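Local coordinates for protein proteolytically activated form of PPO4 Tyrosinase (Agaricus bisporus var. bisporus H97, PDB 4OUA) that oxidises phenols with a pair of copper ions, hydroxylating monophenols to o-diphenols and turning these into the reactive o-quinones from which melanin pigments form, at residues Gly54-Pro59 and Arg91-Ile96; Ser76-His81 and Leu325-Glu330. All coordinates share one frame; numbering follows the deposited sequence.

Both contacts lie beside one copper ion of the two-copper active site, and their centres lie about 7 Å apart. Contact 1 supplies H56 and contact 2 supplies H81; H90, just ahead of R91, is the third histidine on that copper. The two NE2 atoms, H56 NE2 and H81 NE2, stand 3.3 Å apart, and water 1 sits on the same metal. Backbone joins the loops as well: I55 O lies 3.0 Å from Y78 N, a probable hydrogen bond, and a longer probable one runs from C79 N to H56 O. The two contacts also touch where the side chain of V92 packs against the ring of F328, bringing the 325-330 loop against helix 86-109.

Contact 1: residues Gly54-Pro59 and Arg91-Ile96; sequences GIHGLP and RVYVSI. With NA (sodium ion), chain E; CU1 (copper (I) ion), chain C.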
ATOM      1  N   GLY A  54      -6.281  -8.664   5.658  1.00 34.86           N
ATOM      2  CA  GLY A  54      -7.099  -9.790   5.251  1.00 35.09           C
ATOM      3  C   GLY A  54      -8.018  -9.447   4.095  1.00 40.66           C
ATOM      4  O   GLY A  54      -8.479 -10.331   3.381  1.00 45.44           O
ATOM      5  N   ILE A  55      -8.284  -8.159   3.907  1.00 35.67           N
ATOM      6  CA  ILE A  55      -9.137  -7.714   2.812  1.00 37.48           C
ATOM      7  C   ILE A  55      -8.544  -8.093   1.458  1.00 43.55           C
ATOM      8  O   ILE A  55      -9.260  -8.532   0.560  1.00 45.22           O
ATOM      9  CB  ILE A  55      -9.359  -6.192   2.850  1.00 37.37           C
ATOM     10  CG1 ILE A  55     -10.070  -5.788   4.142  1.00 33.30           C
ATOM     11  CG2 ILE A  55     -10.157  -5.741   1.636  1.00 35.35           C
ATOM     12  CD1 ILE A  55     -10.236  -4.295   4.302  1.00 27.36           C
ATOM     13  N   HIS A  56      -7.232  -7.925   1.328  1.00 42.19           N
ATOM     14  CA  HIS A  56      -6.529  -8.198   0.079  1.00 37.59           C
ATOM     15  C   HIS A  56      -6.758  -9.631  -0.400  1.00 38.20           C
ATOM     16  O   HIS A  56      -7.329  -9.853  -1.467  1.00 40.62           O
ATOM     17  CB  HIS A  56      -5.031  -7.931   0.251  1.00 40.63           C
ATOM     18  CG  HIS A  56      -4.282  -7.814  -1.041  1.00 43.38           C
ATOM     19  ND1 HIS A  56      -3.560  -8.855  -1.581  1.00 40.31           N
ATOM     20  CD2 HIS A  56      -4.137  -6.772  -1.896  1.00 39.30           C
ATOM     21  CE1 HIS A  56      -3.005  -8.463  -2.714  1.00 38.57           C
ATOM     22  NE2 HIS A  56      -3.339  -7.204  -2.928  1.00 34.68           N
ATOM     23  N   GLY A  57      -6.317 -10.600   0.398  1.00 40.15           N
ATOM     24  CA  GLY A  57      -6.469 -12.001   0.048  1.00 40.12           C
ATOM     25  C   GLY A  57      -7.214 -12.786   1.109  1.00 40.19           C
ATOM     26  O   GLY A  57      -8.363 -12.479   1.428  1.00 47.03           O
ATOM     27  N   LEU A  58      -6.560 -13.807   1.655  1.00 38.56           N
ATOM     28  CA  LEU A  58      -7.138 -14.593   2.738  1.00 38.51           C
ATOM     29  C   LEU A  58      -7.231 -13.770   4.020  1.00 40.86           C
ATOM     30  O   LEU A  58      -6.414 -12.877   4.249  1.00 41.71           O
ATOM     31  CB  LEU A  58      -6.314 -15.858   2.987  1.00 36.01           C
ATOM     32  CG  LEU A  58      -6.398 -16.957   1.928  1.00 41.60           C
ATOM     33  CD1 LEU A  58      -5.377 -18.047   2.210  1.00 44.32           C
ATOM     34  CD2 LEU A  58      -7.801 -17.538   1.878  1.00 43.56           C
ATOM     35  N   PRO A  59      -8.233 -14.067   4.859  1.00 42.79           N
ATOM     36  CA  PRO A  59      -9.234 -15.101   4.584  1.00 43.80           C
ATOM     37  C   PRO A  59     -10.293 -14.622   3.598  1.00 43.70           C
ATOM     38  O   PRO A  59     -10.424 -13.421   3.372  1.00 46.63           O
ATOM     39  CB  PRO A  59      -9.849 -15.360   5.959  1.00 46.61           C
ATOM     40  CG  PRO A  59      -9.730 -14.049   6.655  1.00 43.07           C
ATOM     41  CD  PRO A  59      -8.432 -13.446   6.181  1.00 46.53           C
ATOM     42  N   ARG A  91      -6.036   2.309  -4.442  1.00 36.63           N
ATOM     43  CA  ARG A  91      -5.966   3.680  -3.951  1.00 40.78           C
ATOM     44  C   ARG A  91      -6.804   3.848  -2.692  1.00 38.26           C
ATOM     45  O   ARG A  91      -6.360   4.449  -1.711  1.00 34.82           O
ATOM     46  CB  ARG A  91      -6.433   4.668  -5.022  1.00 35.59           C
ATOM     47  CG  ARG A  91      -6.851   6.020  -4.466  1.00 30.50           C
ATOM     48  CD  ARG A  91      -6.766   7.106  -5.522  1.00 33.82           C
ATOM     49  NE  ARG A  91      -5.380   7.435  -5.843  1.00 37.20           N
ATOM     50  CZ  ARG A  91      -5.015   8.318  -6.765  1.00 36.01           C
ATOM     51  NH1 ARG A  91      -5.935   8.965  -7.470  1.00 36.64           N
ATOM     52  NH2 ARG A  91      -3.728   8.553  -6.987  1.00 30.25           N
ATOM     53  N   VAL A  92      -8.017   3.310  -2.727  1.00 37.91           N
ATOM     54  CA  VAL A  92      -8.929   3.407  -1.598  1.00 40.98           C
ATOM     55  C   VAL A  92      -8.596   2.339  -0.552  1.00 38.13           C
ATOM     56  O   VAL A  92      -9.016   2.433   0.602  1.00 36.90           O
ATOM     57  CB  VAL A  92     -10.397   3.272  -2.055  1.00 35.38           C
ATOM     58  CG1 VAL A  92     -10.621   1.925  -2.726  1.00 41.20           C
ATOM     59  CG2 VAL A  92     -11.348   3.465  -0.885  1.00 38.84           C
ATOM     60  N   TYR A  93      -7.830   1.332  -0.963  1.00 36.25           N
ATOM     61  CA  TYR A  93      -7.377   0.289  -0.047  1.00 35.38           C
ATOM     62  C   TYR A  93      -6.376   0.854   0.954  1.00 33.71           C
ATOM     63  O   TYR A  93      -6.463   0.592   2.154  1.00 38.78           O
ATOM     64  CB  TYR A  93      -6.749  -0.875  -0.816  1.00 34.63           C
ATOM     65  CG  TYR A  93      -6.421  -2.079   0.043  1.00 32.55           C
ATOM     66  CD1 TYR A  93      -7.055  -2.284   1.262  1.00 35.07           C
ATOM     67  CD2 TYR A  93      -5.468  -3.005  -0.362  1.00 39.11           C
ATOM     68  CE1 TYR A  93      -6.754  -3.382   2.049  1.00 37.96           C
ATOM     69  CE2 TYR A  93      -5.160  -4.105   0.417  1.00 37.17           C
ATOM     70  CZ  TYR A  93      -5.807  -4.290   1.621  1.00 38.93           C
ATOM     71  OH  TYR A  93      -5.503  -5.384   2.399  1.00 33.27           O
ATOM     72  N   VAL A  94      -5.420   1.629   0.455  1.00 30.30           N
ATOM     73  CA  VAL A  94      -4.451   2.291   1.317  1.00 31.75           C
ATOM     74  C   VAL A  94      -5.145   3.347   2.177  1.00 36.74           C
ATOM     75  O   VAL A  94      -4.688   3.671   3.273  1.00 39.82           O
ATOM     76  CB  VAL A  94      -3.323   2.953   0.498  1.00 32.90           C
ATOM     77  CG1 VAL A  94      -2.300   3.597   1.420  1.00 26.12           C
ATOM     78  CG2 VAL A  94      -2.658   1.932  -0.411  1.00 33.95           C
ATOM     79  N   SER A  95      -6.257   3.873   1.674  1.00 33.02           N
ATOM     80  CA  SER A  95      -6.991   4.926   2.366  1.00 35.70           C
ATOM     81  C   SER A  95      -7.621   4.433   3.663  1.00 37.58           C
ATOM     82  O   SER A  95      -7.578   5.125   4.683  1.00 34.69           O
ATOM     83  CB  SER A  95      -8.069   5.507   1.454  1.00 30.54           C
ATOM     84  OG  SER A  95      -7.489   6.048   0.283  1.00 45.41           O
ATOM     85  N   ILE A  96      -8.211   3.243   3.623  1.00 30.66           N
ATOM     86  CA  ILE A  96      -8.820   2.673   4.818  1.00 31.72           C
ATOM     87  C   ILE A  96      -7.734   2.308   5.821  1.00 34.26           C
ATOM     88  O   ILE A  96      -7.905   2.490   7.027  1.00 33.61           O
ATOM     89  CB  ILE A  96      -9.672   1.429   4.498  1.00 35.28           C
ATOM     90  CG1 ILE A  96     -10.406   0.955   5.754  1.00 39.01           C
ATOM     91  CG2 ILE A  96      -8.813   0.315   3.922  1.00 32.27           C
ATOM     92  CD1 ILE A  96     -11.299   2.013   6.369  1.00 35.24           C
TER
HETATM   93 NA    NA E 403     -10.022 -11.464   2.636  1.00 41.51          NA
HETATM   94 CU   CU1 C 401      -3.603  -6.165  -4.687  1.00 44.28          CU
HETATM   95  O   HOH W   1      -1.307  -6.824  -5.042  0.90 42.65           O
HETATM   96  O   HOH W   2     -11.451  -9.884   3.697  1.00 38.62           O
HETATM   97  O   HOH W   3     -11.636 -11.447   1.167  1.00 39.52           O
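Y93 reaches from helix 86-109, part of the helical core of the tyrosinase di-copper domain, to the loop that carries the copper ligand H56. Its hydroxyl end does most of the touching: Y93 OH lies 3.3 Å from H56 N, a weak and bent hydrogen bond (128° at the hydrogen), and 3.4 Å from H56 CB. Farther down the ring, Y93 CE1 packs on I55 CB at 3.9 Å, while CE2 comes up near the plane of the H56 imidazole, at its edge. The two rings meet rim to rim, centroids 6.0 Å apart and planes 14° apart, with neither over the face of the other. With CG anti to the backbone N (chi1 -172°), the Y93 ring is carried away from its helix and across to the loop.

In the next shell, L52 O takes a stronger hydrogen bond from Y93 OH, and H56 ND1 bonds to A269 O, which helps fix how the imidazole is turned. A sodium ion gathers the backbone before and after H56, through G54 O on one side and G57 O and P59 O on the other, with two waters; the peptide before P59 is cis. On the opposite edge of the imidazole from CB, H56 NE2 binds copper at 2.1 Å.

Contact 2: residues Ser76-His81 and Leu325-Glu330; sequences SGYCTH and LEPFYE. With CU1 (copper (I) ion), chain C.
A CH-pi contact between Y78 and P327 joins a copper-binding loop of the tyrosinase domain to the distant 325-330 loop. P327 CD sits over one face of the Y78 ring, 3.5 Å from the centroid and 11° off the ring normal. P327 CG and CB continue across the same ring toward its hydroxyl end, CB being 3.8 Å from Y78 OH.

Apolar and backbone contacts from E326 add to this: its CB packs against Y78 CE1 at 3.9 Å, and its carbonyl oxygen approaches CD1 obliquely. No hydrogen bond links the two segments; several of their polar atoms pair with surrounding residues. E326 O accepts from W89 NE1, E326 OE1 forms a salt bridge with K65, and Y78 OH has a weak bond with W63 N. Within its own loop, F328 N bonds to L325 O at 2.8 Å, closing a beta turn of type VI, with cis P327 at its third position. P327 CD also lies over one face of the F328 ring; the proline is thus sandwiched between two aromatic rings.

Covalent and metal bonds belong to the other end of 76-81. C79 SG is joined to H81 CE1 by a 1.8 Å thioether bond, the Cys-His crosslink found in fungal tyrosinases. It tethers the imidazole of H81, whose NE2 binds copper at 2.1 Å.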
ATOM      1  N   SER A  76     -13.349 -15.306  -2.616  1.00 42.11           N
ATOM      2  CA  SER A  76     -11.943 -15.064  -2.903  1.00 43.75           C
ATOM      3  C   SER A  76     -11.498 -13.773  -2.228  1.00 42.79           C
ATOM      4  O   SER A  76     -12.212 -13.231  -1.384  1.00 41.63           O
ATOM      5  CB  SER A  76     -11.704 -14.992  -4.414  1.00 43.95           C
ATOM      6  OG  SER A  76     -10.339 -14.755  -4.708  1.00 40.98           O
ATOM      7  N   GLY A  77     -10.322 -13.280  -2.599  1.00 39.07           N
ATOM      8  CA  GLY A  77      -9.829 -12.024  -2.064  1.00 36.27           C
ATOM      9  C   GLY A  77     -10.649 -10.850  -2.562  1.00 42.06           C
ATOM     10  O   GLY A  77     -11.511 -11.006  -3.426  1.00 43.82           O
ATOM     11  N   TYR A  78     -10.388  -9.670  -2.009  1.00 44.25           N
ATOM     12  CA  TYR A  78     -11.069  -8.456  -2.446  1.00 41.49           C
ATOM     13  C   TYR A  78     -10.285  -7.751  -3.545  1.00 38.11           C
ATOM     14  O   TYR A  78     -10.872  -7.136  -4.436  1.00 40.33           O
ATOM     15  CB  TYR A  78     -11.277  -7.493  -1.276  1.00 37.54           C
ATOM     16  CG  TYR A  78     -12.604  -7.629  -0.566  1.00 36.05           C
ATOM     17  CD1 TYR A  78     -13.797  -7.371  -1.227  1.00 37.02           C
ATOM     18  CD2 TYR A  78     -12.661  -7.982   0.776  1.00 38.63           C
ATOM     19  CE1 TYR A  78     -15.012  -7.483  -0.577  1.00 41.54           C
ATOM     20  CE2 TYR A  78     -13.870  -8.096   1.434  1.00 39.66           C
ATOM     21  CZ  TYR A  78     -15.043  -7.844   0.754  1.00 42.13           C
ATOM     22  OH  TYR A  78     -16.248  -7.956   1.407  1.00 41.84           O
ATOM     23  N   CYS A  79      -8.959  -7.845  -3.473  1.00 38.80           N
ATOM     24  CA  CYS A  79      -8.078  -7.092  -4.361  1.00 38.97           C
ATOM     25  C   CYS A  79      -8.350  -7.391  -5.827  1.00 35.53           C
ATOM     26  O   CYS A  79      -8.582  -8.536  -6.212  1.00 37.32           O
ATOM     27  CB  CYS A  79      -6.609  -7.378  -4.037  1.00 40.22           C
ATOM     28  SG  CYS A  79      -6.047  -9.050  -4.426  1.00 48.13           S
ATOM     29  N   THR A  80      -8.326  -6.340  -6.637  1.00 39.52           N
ATOM     30  CA  THR A  80      -8.573  -6.455  -8.064  1.00 41.36           C
ATOM     31  C   THR A  80      -7.257  -6.503  -8.828  1.00 44.53           C
ATOM     32  O   THR A  80      -6.477  -5.551  -8.799  1.00 47.17           O
ATOM     33  CB  THR A  80      -9.421  -5.285  -8.578  1.00 33.49           C
ATOM     34  OG1 THR A  80      -8.736  -4.054  -8.319  1.00 35.88           O
ATOM     35  CG2 THR A  80     -10.769  -5.265  -7.878  1.00 33.22           C
ATOM     36  N   HIS A  81      -7.014  -7.618  -9.506  1.00 46.99           N
ATOM     37  CA  HIS A  81      -5.761  -7.815 -10.222  1.00 46.13           C
ATOM     38  C   HIS A  81      -6.025  -8.287 -11.647  1.00 46.72           C
ATOM     39  O   HIS A  81      -6.970  -9.035 -11.894  1.00 56.44           O
ATOM     40  CB  HIS A  81      -4.877  -8.820  -9.476  1.00 43.39           C
ATOM     41  CG  HIS A  81      -4.678  -8.487  -8.028  1.00 40.90           C
ATOM     42  ND1 HIS A  81      -5.294  -9.185  -7.013  1.00 42.24           N
ATOM     43  CD2 HIS A  81      -3.940  -7.524  -7.427  1.00 39.65           C
ATOM     44  CE1 HIS A  81      -4.941  -8.670  -5.849  1.00 49.32           C
ATOM     45  NE2 HIS A  81      -4.120  -7.659  -6.072  1.00 43.79           N
ATOM     46  N   LEU A 325     -16.497  -0.420  -5.517  1.00 41.85           N
ATOM     47  CA  LEU A 325     -15.200  -0.917  -5.075  1.00 39.72           C
ATOM     48  C   LEU A 325     -15.282  -1.513  -3.672  1.00 35.75           C
ATOM     49  O   LEU A 325     -14.780  -0.933  -2.711  1.00 35.96           O
ATOM     50  CB  LEU A 325     -14.160   0.205  -5.117  1.00 38.32           C
ATOM     51  CG  LEU A 325     -13.900   0.800  -6.502  1.00 39.80           C
ATOM     52  CD1 LEU A 325     -13.059   2.066  -6.407  1.00 37.54           C
ATOM     53  CD2 LEU A 325     -13.228  -0.227  -7.399  1.00 40.20           C
ATOM     54  N   GLU A 326     -15.925  -2.672  -3.568  1.00 36.13           N
ATOM     55  CA  GLU A 326     -16.046  -3.389  -2.301  1.00 37.07           C
ATOM     56  C   GLU A 326     -14.677  -3.721  -1.715  1.00 37.36           C
ATOM     57  O   GLU A 326     -13.740  -4.013  -2.457  1.00 40.83           O
ATOM     58  CB  GLU A 326     -16.851  -4.676  -2.496  1.00 37.26           C
ATOM     59  CG  GLU A 326     -18.328  -4.458  -2.765  1.00 35.80           C
ATOM     60  CD  GLU A 326     -19.098  -4.086  -1.513  1.00 46.59           C
ATOM     61  OE1 GLU A 326     -18.711  -4.537  -0.413  1.00 41.00           O
ATOM     62  OE2 GLU A 326     -20.091  -3.337  -1.630  1.00 51.09           O
ATOM     63  N   PRO A 327     -14.558  -3.675  -0.379  1.00 36.81           N
ATOM     64  CA  PRO A 327     -15.621  -3.245   0.532  1.00 39.56           C
ATOM     65  C   PRO A 327     -15.442  -1.803   1.001  1.00 36.56           C
ATOM     66  O   PRO A 327     -15.632  -1.513   2.183  1.00 39.81           O
ATOM     67  CB  PRO A 327     -15.469  -4.214   1.701  1.00 40.95           C
ATOM     68  CG  PRO A 327     -13.984  -4.433   1.774  1.00 38.71           C
ATOM     69  CD  PRO A 327     -13.441  -4.294   0.357  1.00 34.09           C
ATOM     70  N   PHE A 328     -15.080  -0.915   0.081  1.00 33.11           N
ATOM     71  CA  PHE A 328     -14.803   0.474   0.429  1.00 35.43           C
ATOM     72  C   PHE A 328     -16.012   1.367   0.165  1.00 35.26           C
ATOM     73  O   PHE A 328     -16.483   1.471  -0.965  1.00 39.60           O
ATOM     74  CB  PHE A 328     -13.586   0.981  -0.348  1.00 35.22           C
ATOM     75  CG  PHE A 328     -12.384   0.083  -0.242  1.00 34.81           C
ATOM     76  CD1 PHE A 328     -11.673  -0.008   0.942  1.00 37.86           C
ATOM     77  CD2 PHE A 328     -11.966  -0.672  -1.324  1.00 40.48           C
ATOM     78  CE1 PHE A 328     -10.569  -0.835   1.044  1.00 40.14           C
ATOM     79  CE2 PHE A 328     -10.862  -1.499  -1.229  1.00 40.35           C
ATOM     80  CZ  PHE A 328     -10.162  -1.580  -0.044  1.00 36.53           C
ATOM     81  N   TYR A 329     -16.506   2.013   1.216  1.00 41.37           N
ATOM     82  CA  TYR A 329     -17.714   2.828   1.123  1.00 41.20           C
ATOM     83  C   TYR A 329     -17.473   4.294   1.472  1.00 43.06           C
ATOM     84  O   TYR A 329     -16.790   4.608   2.448  1.00 41.78           O
ATOM     85  CB  TYR A 329     -18.805   2.261   2.033  1.00 40.42           C
ATOM     86  CG  TYR A 329     -19.541   1.080   1.447  1.00 45.51           C
ATOM     87  CD1 TYR A 329     -18.920  -0.154   1.308  1.00 41.42           C
ATOM     88  CD2 TYR A 329     -20.864   1.197   1.039  1.00 45.36           C
ATOM     89  CE1 TYR A 329     -19.593  -1.238   0.773  1.00 42.97           C
ATOM     90  CE2 TYR A 329     -21.545   0.121   0.506  1.00 43.11           C
ATOM     91  CZ  TYR A 329     -20.905  -1.093   0.374  1.00 44.62           C
ATOM     92  OH  TYR A 329     -21.581  -2.167  -0.158  1.00 43.79           O
ATOM     93  N   GLU A 330     -18.045   5.185   0.668  1.00 46.28           N
ATOM     94  CA  GLU A 330     -17.986   6.618   0.932  1.00 46.93           C
ATOM     95  C   GLU A 330     -18.769   6.948   2.198  1.00 46.48           C
ATOM     96  O   GLU A 330     -18.321   7.731   3.034  1.00 51.86           O
ATOM     97  CB  GLU A 330     -18.543   7.408  -0.252  1.00 48.44           C
ATOM     98  CG  GLU A 330     -17.952   7.020  -1.596  1.00 49.98           C
ATOM     99  CD  GLU A 330     -18.622   7.735  -2.754  1.00 58.62           C
ATOM    100  OE1 GLU A 330     -18.333   7.385  -3.919  1.00 49.61           O
ATOM    101  OE2 GLU A 330     -19.440   8.646  -2.498  1.00 56.51           O
TER
HETATM  102 CU   CU1 C 401      -3.603  -6.165  -4.687  1.00 44.28          CU
HETATM  103  O   HOH W   1      -1.307  -6.824  -5.042  0.90 42.65           O